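Local structure of putative NTP pyrophosphohydrolase (Exiguobacterium sibiricum 255-15, 3NL9) at the interface of chains A and B. The protein probably hydrolyses nucleoside triphosphates to the monophosphates and pyrophosphate. Numbering follows the deposited sequence. Chains: chain A/B, putative NTP pyrophosphohydrolase.

Contact 1: the interface of chains A and B. Residues chain A 50, 53-54, 59, 63; chain B 29, 31, 35, 90.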
# COMPACT_ATOMS: atom_id res chain seq x y z
N LEU A 50 6.75 -1.22 11.06
CA LEU A 50 7.93 -0.68 11.80
C LEU A 50 8.11 -1.33 13.17
O LEU A 50 9.23 -1.53 13.64
CB LEU A 50 7.86 0.86 11.89
CG LEU A 50 8.06 1.60 10.56
CD1 LEU A 50 8.10 3.15 10.68
CD2 LEU A 50 9.34 1.06 9.90
N SER A 53 9.54 -4.55 12.63
CA SER A 53 10.95 -4.41 12.19
C SER A 53 11.91 -4.05 13.35
O SER A 53 13.13 -4.03 13.17
CB SER A 53 11.07 -3.34 11.07
OG SER A 53 10.17 -3.59 9.98
N SER A 54 11.36 -3.75 14.52
CA SER A 54 12.11 -3.26 15.67
C SER A 54 12.40 -4.31 16.73
O SER A 54 11.62 -5.23 16.93
CB SER A 54 11.33 -2.11 16.33
OG SER A 54 11.27 -0.98 15.48
N GLU A 59 14.51 1.66 19.48
CA GLU A 59 14.55 1.52 17.99
C GLU A 59 13.27 1.99 17.38
O GLU A 59 13.25 2.73 16.38
CB GLU A 59 14.72 0.04 17.57
CG GLU A 59 16.15 -0.46 17.70
CD GLU A 59 16.46 -1.68 16.86
OE1 GLU A 59 15.55 -2.47 16.48
OE2 GLU A 59 17.66 -1.85 16.58
N ALA A 63 12.42 5.18 14.85
CA ALA A 63 11.95 4.90 13.49
C ALA A 63 10.65 5.68 13.24
O ALA A 63 10.47 6.28 12.17
CB ALA A 63 11.72 3.39 13.29
N ILE B 29 13.62 -7.17 6.38
CA ILE B 29 14.12 -5.86 5.92
C ILE B 29 14.74 -5.13 7.14
O ILE B 29 14.07 -4.95 8.18
CB ILE B 29 12.98 -5.01 5.29
CG1 ILE B 29 12.41 -5.70 4.05
CG2 ILE B 29 13.50 -3.61 4.89
CD1 ILE B 29 11.10 -5.08 3.58
N LEU B 31 15.77 -2.29 9.80
CA LEU B 31 14.89 -1.21 10.28
C LEU B 31 15.13 0.12 9.54
O LEU B 31 14.19 0.77 9.16
CB LEU B 31 15.00 -1.03 11.81
CG LEU B 31 14.22 0.12 12.47
CD1 LEU B 31 12.72 -0.05 12.18
CD2 LEU B 31 14.47 0.24 13.95
N VAL B 35 12.22 2.05 7.39
CA VAL B 35 11.74 3.42 7.65
C VAL B 35 11.59 4.19 6.32
O VAL B 35 10.62 4.91 6.11
CB VAL B 35 12.66 4.18 8.60
CG1 VAL B 35 12.31 5.65 8.60
CG2 VAL B 35 12.54 3.65 10.02
N ARG B 90 10.78 -11.08 12.78
CA ARG B 90 10.69 -9.79 12.09
C ARG B 90 10.19 -9.96 10.64
O ARG B 90 9.36 -9.17 10.18
CB ARG B 90 12.04 -9.04 12.15
CG ARG B 90 12.50 -8.79 13.60
CD ARG B 90 13.71 -7.85 13.77
NE ARG B 90 14.94 -8.32 13.13
CZ ARG B 90 15.84 -9.12 13.69
NH1 ARG B 90 15.67 -9.57 14.93
NH2 ARG B 90 16.92 -9.49 13.00
O HOH W 1 14.32 -5.62 10.78
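Over one face of the A:Glu59 carboxylate lies the CD2 methyl of B:Leu31, 4.0 Å from the carboxylate carbon CD and mostly above its plane. The other flat group, the guanidinium of B:Arg90, makes no bond across the contact; its side chain meets chain A through CD, which faces the carbonyl oxygen of A:Ser53. In this helical protein of the phosphoribosyl-ATP pyrophosphohydrolase family, the first turn of helix 31-52 of B packs against helices 31-52 and 57-79 of A. B:Leu31 has CG anti to its backbone N (chi1 176°), and its branches divide the work: CD2 sits 3.6 Å from CB of A:Glu59, whereas CD1 touches CB of both A:Ser53 and A:Ala63. One turn on, CG2 of B:Val35 presses tightly against CB of A:Ala63 at 3.4 Å, and CD2 of A:Leu50 approaches the backbone N of B:Val35. The hydroxyl OG of A:Ser54 bonds to O of A:Leu50 at 2.8 Å, tilted 26° from the carbonyl plane, and also lies beside both B:Leu31 methyls. An alanine here, lacking the hydroxyl, would probably leave the A:Leu50 carbonyl without this mate and a small gap beside the B:Leu31 methyls. Water 1 joins O of A:Ser53 (3.1 Å) to O of B:Ile29 (2.7 Å).

Contact 2: the interface of chains A and B. Residues chain A 25-27, 91-92, 95; chain B 112-114, 163, 167.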
# COMPACT_ATOMS: atom_id res chain seq x y z
N GLN A 25 -19.02 2.58 -11.18
CA GLN A 25 -18.41 3.55 -12.06
C GLN A 25 -17.28 4.24 -11.30
O GLN A 25 -17.40 4.50 -10.10
CB GLN A 25 -19.45 4.55 -12.51
CG GLN A 25 -20.56 3.90 -13.31
CD GLN A 25 -21.41 4.90 -14.02
OE1 GLN A 25 -20.97 5.55 -14.97
NE2 GLN A 25 -22.66 5.03 -13.58
N PRO A 26 -16.16 4.54 -11.99
CA PRO A 26 -15.10 5.33 -11.36
C PRO A 26 -15.67 6.59 -10.68
O PRO A 26 -16.38 7.36 -11.31
CB PRO A 26 -14.19 5.66 -12.54
CG PRO A 26 -14.39 4.50 -13.48
CD PRO A 26 -15.84 4.22 -13.39
N THR A 27 -15.37 6.74 -9.39
CA THR A 27 -15.93 7.81 -8.55
C THR A 27 -14.87 8.27 -7.55
O THR A 27 -14.31 7.46 -6.85
CB THR A 27 -17.14 7.31 -7.74
OG1 THR A 27 -18.20 6.90 -8.62
CG2 THR A 27 -17.65 8.42 -6.83
N LEU A 91 -10.40 12.25 -8.65
CA LEU A 91 -10.32 10.80 -8.95
C LEU A 91 -8.98 10.44 -9.58
O LEU A 91 -8.32 9.45 -9.22
CB LEU A 91 -11.47 10.38 -9.88
CG LEU A 91 -11.57 8.93 -10.35
CD1 LEU A 91 -11.77 7.96 -9.15
CD2 LEU A 91 -12.69 8.79 -11.40
N VAL A 92 -8.56 11.28 -10.53
CA VAL A 92 -7.32 11.03 -11.24
C VAL A 92 -6.15 11.07 -10.27
O VAL A 92 -5.30 10.18 -10.28
CB VAL A 92 -7.15 12.04 -12.38
CG1 VAL A 92 -5.78 11.96 -12.98
CG2 VAL A 92 -8.24 11.82 -13.40
N GLY A 95 -6.19 7.95 -7.97
CA GLY A 95 -5.74 6.79 -8.73
C GLY A 95 -4.24 6.82 -8.91
O GLY A 95 -3.57 5.81 -8.75
N ALA B 112 -12.98 3.51 -5.10
CA ALA B 112 -12.87 4.48 -6.19
C ALA B 112 -13.52 3.94 -7.48
O ALA B 112 -13.76 4.70 -8.41
CB ALA B 112 -11.40 4.79 -6.46
N GLY B 113 -13.76 2.62 -7.54
CA GLY B 113 -14.23 1.99 -8.76
C GLY B 113 -13.23 2.01 -9.91
O GLY B 113 -13.62 2.07 -11.08
N LEU B 114 -11.95 1.98 -9.57
CA LEU B 114 -10.88 1.94 -10.55
C LEU B 114 -10.17 0.59 -10.54
O LEU B 114 -9.77 0.08 -9.46
CB LEU B 114 -9.82 3.03 -10.30
CG LEU B 114 -10.08 4.48 -10.67
CD1 LEU B 114 -8.94 5.31 -10.06
CD2 LEU B 114 -10.20 4.68 -12.18
N VAL B 163 -7.89 6.65 -16.70
CA VAL B 163 -9.03 6.92 -15.84
C VAL B 163 -10.25 7.27 -16.70
O VAL B 163 -11.29 6.65 -16.52
CB VAL B 163 -8.74 7.99 -14.76
CG1 VAL B 163 -9.98 8.30 -13.95
CG2 VAL B 163 -7.64 7.51 -13.80
N MSE B 167 -13.85 5.34 -17.09
CA MSE B 167 -15.11 6.06 -16.92
C MSE B 167 -16.01 5.80 -18.12
O MSE B 167 -17.21 5.52 -17.96
CB MSE B 167 -14.91 7.57 -16.77
CG MSE B 167 -14.20 8.00 -15.47
SE MSE B 167 -13.75 9.90 -15.43
CE MSE B 167 -15.54 10.70 -15.49
O HOH W 2 -18.41 5.99 -15.65
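The pyrrolidine ring of A:Pro26 sits between the turn at B:Gly113 and the C-terminal helix 156-170 of B. From its CB, CG of the selenomethionine B:Met167 is 3.7 Å away, and CD2 of B:Leu114 lies slightly farther off. The next ring atom, CG, meets the carbonyl oxygen O of B:Gly113 at 3.5 Å and also approaches the backbone N of B:Met167. At the ring's last carbon, CD, the neighbours are again O of B:Gly113 and now CA of B:Met167. Directly after the proline, the backbone N of A:Thr27 donates to O of B:Ala112 at 2.8 Å; the bond is nearly straight, 169° at the hydrogen. This ties the A loop to the last residue of helix 87-112 of B. Within A, OG1 of A:Thr27 bonds to O of A:Gln25 from above the carbonyl plane, which probably steadies the loop. Farther along, A:Leu91 extends with CG anti to its backbone N (chi1 179°): CD2 touches CG1 of B:Val163 at 3.8 Å, while CD1 reaches CD1 of B:Leu114. CD1 of B:Leu114 also packs on CA of A:Gly95, where no side chain intervenes, at 3.8 Å. The site thus probably fastens the C-terminal helix of one subunit to the body of the other, combining a straight backbone bond with an apolar seam.

Contact 3: the interface of chains A and B. Residues chain A 45-46, 50, 66-67, 70; chain B 35, 38-39, 42.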
# COMPACT_ATOMS: atom_id res chain seq x y z
N ALA A 45 1.06 -0.46 6.95
CA ALA A 45 2.31 -0.23 6.17
C ALA A 45 3.36 0.55 6.97
O ALA A 45 4.55 0.45 6.66
CB ALA A 45 2.02 0.52 4.89
N VAL A 46 2.92 1.35 7.95
CA VAL A 46 3.86 2.14 8.76
C VAL A 46 4.00 1.55 10.17
O VAL A 46 5.07 1.12 10.54
CB VAL A 46 3.48 3.64 8.83
CG1 VAL A 46 4.51 4.44 9.67
CG2 VAL A 46 3.33 4.21 7.41
N LEU A 50 6.75 -1.22 11.06
CA LEU A 50 7.93 -0.68 11.80
C LEU A 50 8.11 -1.33 13.17
O LEU A 50 9.23 -1.53 13.64
CB LEU A 50 7.86 0.86 11.89
CG LEU A 50 8.06 1.60 10.56
CD1 LEU A 50 8.10 3.15 10.68
CD2 LEU A 50 9.34 1.06 9.90
N THR A 66 11.46 9.40 12.81
CA THR A 66 12.05 9.62 11.49
C THR A 66 10.97 9.62 10.41
O THR A 66 11.01 10.47 9.50
CB THR A 66 13.11 8.57 11.20
OG1 THR A 66 14.14 8.69 12.19
CG2 THR A 66 13.73 8.75 9.79
N PHE A 67 10.02 8.69 10.54
CA PHE A 67 8.84 8.62 9.68
C PHE A 67 8.06 9.90 9.74
O PHE A 67 7.72 10.48 8.69
CB PHE A 67 7.90 7.44 10.02
CG PHE A 67 6.58 7.51 9.28
CD1 PHE A 67 6.50 7.09 7.96
CD2 PHE A 67 5.46 8.06 9.88
CE1 PHE A 67 5.31 7.18 7.26
CE2 PHE A 67 4.26 8.18 9.17
CZ PHE A 67 4.20 7.77 7.85
N GLY A 70 9.58 12.78 7.85
CA GLY A 70 9.34 12.63 6.41
C GLY A 70 7.90 12.92 6.01
O GLY A 70 7.62 13.56 4.97
N VAL B 35 12.22 2.05 7.39
CA VAL B 35 11.74 3.42 7.65
C VAL B 35 11.59 4.19 6.32
O VAL B 35 10.62 4.91 6.11
CB VAL B 35 12.66 4.18 8.60
CG1 VAL B 35 12.31 5.65 8.60
CG2 VAL B 35 12.54 3.65 10.02
N ALA B 38 8.56 2.70 4.35
CA ALA B 38 7.33 3.15 5.00
C ALA B 38 7.02 4.60 4.64
O ALA B 38 5.89 4.96 4.31
CB ALA B 38 7.47 2.98 6.53
N THR B 39 8.05 5.43 4.69
CA THR B 39 7.95 6.85 4.36
C THR B 39 7.53 7.05 2.91
O THR B 39 6.56 7.75 2.67
CB THR B 39 9.29 7.60 4.68
OG1 THR B 39 9.62 7.38 6.07
CG2 THR B 39 9.14 9.11 4.38
N ALA B 42 3.81 5.95 2.44
CA ALA B 42 2.88 6.91 3.03
C ALA B 42 2.89 8.26 2.29
O ALA B 42 1.89 8.95 2.29
CB ALA B 42 3.20 7.13 4.53
O HOH W 3 11.24 9.48 6.71
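A:Phe67 pushes the edge of its ring into helix 31-52 of chain B, and here the packing is tight: CE1 is 3.4 Å from CB of B:Ala42, with CZ almost as near. That methyl and the backbone N of B:Thr39 both lie at the ring edge, in its plane. One ring face is covered from within chain A by CG1 of A:Val46, 3.5 Å above the plane and over the ring centre. With CG anti to the backbone N (chi1 170°), the phenyl reaches towards B and runs alongside B:Thr39, the two side chains pointing opposite ways, with CD1 3.7 Å from OG1 of that threonine. The small residues B:Ala38 and B:Ala42 probably allow this close approach; O of B:Ala38 also faces CE1. Packing is looser towards A:Gly70, whose CA is 4.1 Å from CG2 of B:Thr39. On this flank water 3 joins O of A:Thr66 (3.0 Å) to OG1 of B:Thr39 (2.7 Å). Within its own helix the same hydroxyl donates to O of B:Val35 at 2.7 Å. Beside the water, the A:Thr66 and B:Val35 side chains meet at about a right angle, CG2 to CG1. The site sits where helix 31-52 of B packs against helices 31-52 and 57-79 of A, within the helical bundle formed by the two chains.

Contact 1 and contact 3 are neighbours, their C-alpha centres about 9 Å apart, and they share A:Leu50 and B:Val35; together they form one continuous stretch along the first half of helix 31-52 of B. The centre of contact 2 lies about 34 Å from that of contact 1 and 27 Å from that of contact 3. It uses the loop 25-27 and helix 87-112 of A with the end of helix 87-112 and helix 156-170 of B; helix 87-112 of B also contributes B:Arg90 to contact 1. Since each contact recurs with the chains exchanged, the two copies are joined at widely separated places, which is consistent with an intertwined dimer, although the coordinates alone do not prove its state in solution.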